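EmGH1 (Erythrobacter marinus, PDB 5Z87) probably hydrolyses beta-glucosidic bonds as a glycoside hydrolase family 3 enzyme, releasing terminal glucose from short sugars. Local coordinates at residues Val299-Asp303 with Trp304-Gly308. Sequence-based numbering, arbitrary orientation.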
ATOM      1  N   VAL A 299      -5.176 -11.474  22.484  1.00 25.47           N
ATOM      2  CA  VAL A 299      -5.017 -10.055  22.784  1.00 22.54           C
ATOM      3  C   VAL A 299      -6.217  -9.528  23.564  1.00 19.21           C
ATOM      4  O   VAL A 299      -6.066  -8.895  24.614  1.00 21.68           O
ATOM      5  CB  VAL A 299      -4.803  -9.257  21.487  1.00 24.19           C
ATOM      6  CG1 VAL A 299      -5.039  -7.783  21.737  1.00 17.34           C
ATOM      7  CG2 VAL A 299      -3.397  -9.498  20.934  1.00 16.90           C
ATOM      8  N   LEU A 300      -7.421  -9.776  23.054  1.00 20.37           N
ATOM      9  CA  LEU A 300      -8.596  -9.097  23.584  1.00 24.32           C
ATOM     10  C   LEU A 300      -8.992  -9.666  24.944  1.00 21.83           C
ATOM     11  O   LEU A 300      -9.204  -8.912  25.896  1.00 19.44           O
ATOM     12  CB  LEU A 300      -9.740  -9.196  22.583  1.00 21.33           C
ATOM     13  CG  LEU A 300     -11.065  -8.502  22.907  1.00 21.86           C
ATOM     14  CD1 LEU A 300     -10.895  -7.012  23.134  1.00 19.99           C
ATOM     15  CD2 LEU A 300     -12.024  -8.772  21.776  1.00 14.13           C
ATOM     16  N   ARG A 301      -9.050 -10.997  25.059  1.00 20.73           N
ATOM     17  CA  ARG A 301      -9.405 -11.649  26.319  1.00 26.72           C
ATOM     18  C   ARG A 301      -8.212 -11.759  27.263  1.00 23.11           C
ATOM     19  O   ARG A 301      -8.266 -11.285  28.401  1.00 24.70           O
ATOM     20  CB  ARG A 301      -9.996 -13.038  26.050  1.00 18.49           C
ATOM     21  CG  ARG A 301     -11.256 -13.009  25.213  1.00 16.54           C
ATOM     22  CD  ARG A 301     -12.319 -12.112  25.824  1.00 21.20           C
ATOM     23  NE  ARG A 301     -13.504 -12.025  24.967  1.00 24.27           N
ATOM     24  CZ  ARG A 301     -14.653 -11.462  25.322  1.00 25.97           C
ATOM     25  NH1 ARG A 301     -15.657 -11.451  24.454  1.00 24.95           N
ATOM     26  NH2 ARG A 301     -14.798 -10.910  26.536  1.00 18.55           N
ATOM     27  N   ASP A 302      -7.120 -12.379  26.807  1.00 23.93           N
ATOM     28  CA  ASP A 302      -6.018 -12.702  27.711  1.00 24.71           C
ATOM     29  C   ASP A 302      -5.167 -11.479  28.027  1.00 25.47           C
ATOM     30  O   ASP A 302      -4.884 -11.203  29.195  1.00 26.82           O
ATOM     31  CB  ASP A 302      -5.138 -13.815  27.122  1.00 27.41           C
ATOM     32  CG  ASP A 302      -5.868 -15.147  26.992  1.00 32.04           C
ATOM     33  OD1 ASP A 302      -6.992 -15.284  27.527  1.00 32.92           O
ATOM     34  OD2 ASP A 302      -5.313 -16.058  26.338  1.00 35.27           O
ATOM     35  N   ASP A 303      -4.721 -10.744  27.005  1.00 26.27           N
ATOM     36  CA  ASP A 303      -3.827  -9.615  27.266  1.00 21.40           C
ATOM     37  C   ASP A 303      -4.578  -8.451  27.903  1.00 20.06           C
ATOM     38  O   ASP A 303      -4.089  -7.838  28.855  1.00 23.30           O
ATOM     39  CB  ASP A 303      -3.158  -9.133  25.976  1.00 28.30           C
ATOM     40  CG  ASP A 303      -2.064 -10.063  25.473  1.00 29.92           C
ATOM     41  OD1 ASP A 303      -1.719 -11.063  26.137  1.00 28.35           O
ATOM     42  OD2 ASP A 303      -1.538  -9.766  24.382  1.00 30.72           O
ATOM     43  N   TRP A 304      -5.750  -8.109  27.370  1.00 15.85           N
ATOM     44  CA  TRP A 304      -6.448  -6.902  27.803  1.00 22.92           C
ATOM     45  C   TRP A 304      -7.512  -7.148  28.862  1.00 20.70           C
ATOM     46  O   TRP A 304      -7.964  -6.183  29.483  1.00 20.27           O
ATOM     47  CB  TRP A 304      -7.130  -6.203  26.619  1.00 19.03           C
ATOM     48  CG  TRP A 304      -6.194  -5.689  25.559  1.00 21.40           C
ATOM     49  CD1 TRP A 304      -4.823  -5.664  25.591  1.00 22.86           C
ATOM     50  CD2 TRP A 304      -6.576  -5.130  24.301  1.00 16.45           C
ATOM     51  NE1 TRP A 304      -4.332  -5.120  24.425  1.00 23.56           N
ATOM     52  CE2 TRP A 304      -5.386  -4.780  23.619  1.00 24.38           C
ATOM     53  CE3 TRP A 304      -7.807  -4.884  23.689  1.00 20.11           C
ATOM     54  CZ2 TRP A 304      -5.396  -4.205  22.344  1.00 18.54           C
ATOM     55  CZ3 TRP A 304      -7.819  -4.313  22.420  1.00 18.94           C
ATOM     56  CH2 TRP A 304      -6.615  -3.981  21.763  1.00 19.45           C
ATOM     57  N   GLY A 305      -7.963  -8.392  29.036  1.00 18.66           N
ATOM     58  CA  GLY A 305      -8.940  -8.697  30.060  1.00 20.04           C
ATOM     59  C   GLY A 305     -10.359  -8.317  29.724  1.00 25.20           C
ATOM     60  O   GLY A 305     -11.161  -8.112  30.645  1.00 24.38           O
ATOM     61  N   PHE A 306     -10.697  -8.221  28.434  1.00 19.75           N
ATOM     62  CA  PHE A 306     -12.050  -7.857  28.029  1.00 19.08           C
ATOM     63  C   PHE A 306     -13.078  -8.856  28.561  1.00 24.27           C
ATOM     64  O   PHE A 306     -12.914 -10.074  28.433  1.00 21.20           O
ATOM     65  CB  PHE A 306     -12.127  -7.793  26.505  1.00 18.92           C
ATOM     66  CG  PHE A 306     -13.472  -7.353  25.960  1.00 15.45           C
ATOM     67  CD1 PHE A 306     -14.089  -6.199  26.417  1.00 19.16           C
ATOM     68  CD2 PHE A 306     -14.086  -8.079  24.945  1.00 20.07           C
ATOM     69  CE1 PHE A 306     -15.313  -5.787  25.879  1.00 18.70           C
ATOM     70  CE2 PHE A 306     -15.294  -7.688  24.409  1.00 15.37           C
ATOM     71  CZ  PHE A 306     -15.904  -6.529  24.863  1.00 21.62           C
ATOM     72  N   GLU A 307     -14.163  -8.334  29.125  1.00 24.79           N
ATOM     73  CA  GLU A 307     -15.231  -9.174  29.643  1.00 23.52           C
ATOM     74  C   GLU A 307     -16.561  -8.934  28.950  1.00 23.54           C
ATOM     75  O   GLU A 307     -17.558  -9.579  29.302  1.00 22.05           O
ATOM     76  CB  GLU A 307     -15.348  -8.981  31.161  1.00 25.04           C
ATOM     77  CG  GLU A 307     -14.247  -9.774  31.891  1.00 28.90           C
ATOM     78  CD  GLU A 307     -14.045  -9.376  33.343  1.00 47.33           C
ATOM     79  OE1 GLU A 307     -14.606  -8.347  33.782  1.00 48.75           O
ATOM     80  OE2 GLU A 307     -13.316 -10.109  34.049  1.00 53.25           O
ATOM     81  N   GLY A 308     -16.601  -8.073  27.941  1.00 22.27           N
ATOM     82  CA  GLY A 308     -17.824  -7.796  27.220  1.00 15.55           C
ATOM     83  C   GLY A 308     -18.060  -8.784  26.096  1.00 21.73           C
ATOM     84  O   GLY A 308     -17.561  -9.913  26.103  1.00 20.42           O
TER
HETATM   85  O   HOH W   1     -11.086 -11.620  29.504  1.00 25.25           O
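One face of the Arg301 guanidinium is met near its rim by Phe306 CD2, 3.3 Å from Arg301 NH2. The guanidinium and Phe306 ring planes are 29° apart. At the guanidinium edge, in or near its plane, lie Phe306 O and Gly308 O. Gly308 N lies over the centre of one Phe306 face. Val299 CG1 sits over one face of Trp304, 3.8 Å from the centroid of the six-membered ring, in a CH-pi contact. Arg301 NH1 and NH2 grip Gly308 O end-on, each at 3.0 Å, both from the same face of its plane. Arg301 NH2 also donates to Phe306 O at 2.8 Å, from well above that carbonyl plane. A bend at chi2 (-55°) turns the arginine back over the loop. Leu300 lies alongside Phe306, with CG 3.7 Å from Phe306 CD2.

A pi-type turn closes with Trp304 N to Val299 O. Phe306 N reaches Leu300 O, six residues back, at 3.0 Å. Just past helix 293-303, Gly305 is the first residue to leave helical geometry; its positive phi (78°) favours glycine. A water donates to both Arg301 O and Phe306 O.

The turn leads into strand 309-311 of the TIM-barrel-type domain, and Trp304 packs on helix 263-270. A leucine at Arg301 would probably strip Gly308 O and Phe306 O of their guanidinium donors and leave Asp343 without its salt-bridge mate. One cation thus bridges the last helical turn to two loop carbonyls, and Asp343 probably offsets its charge.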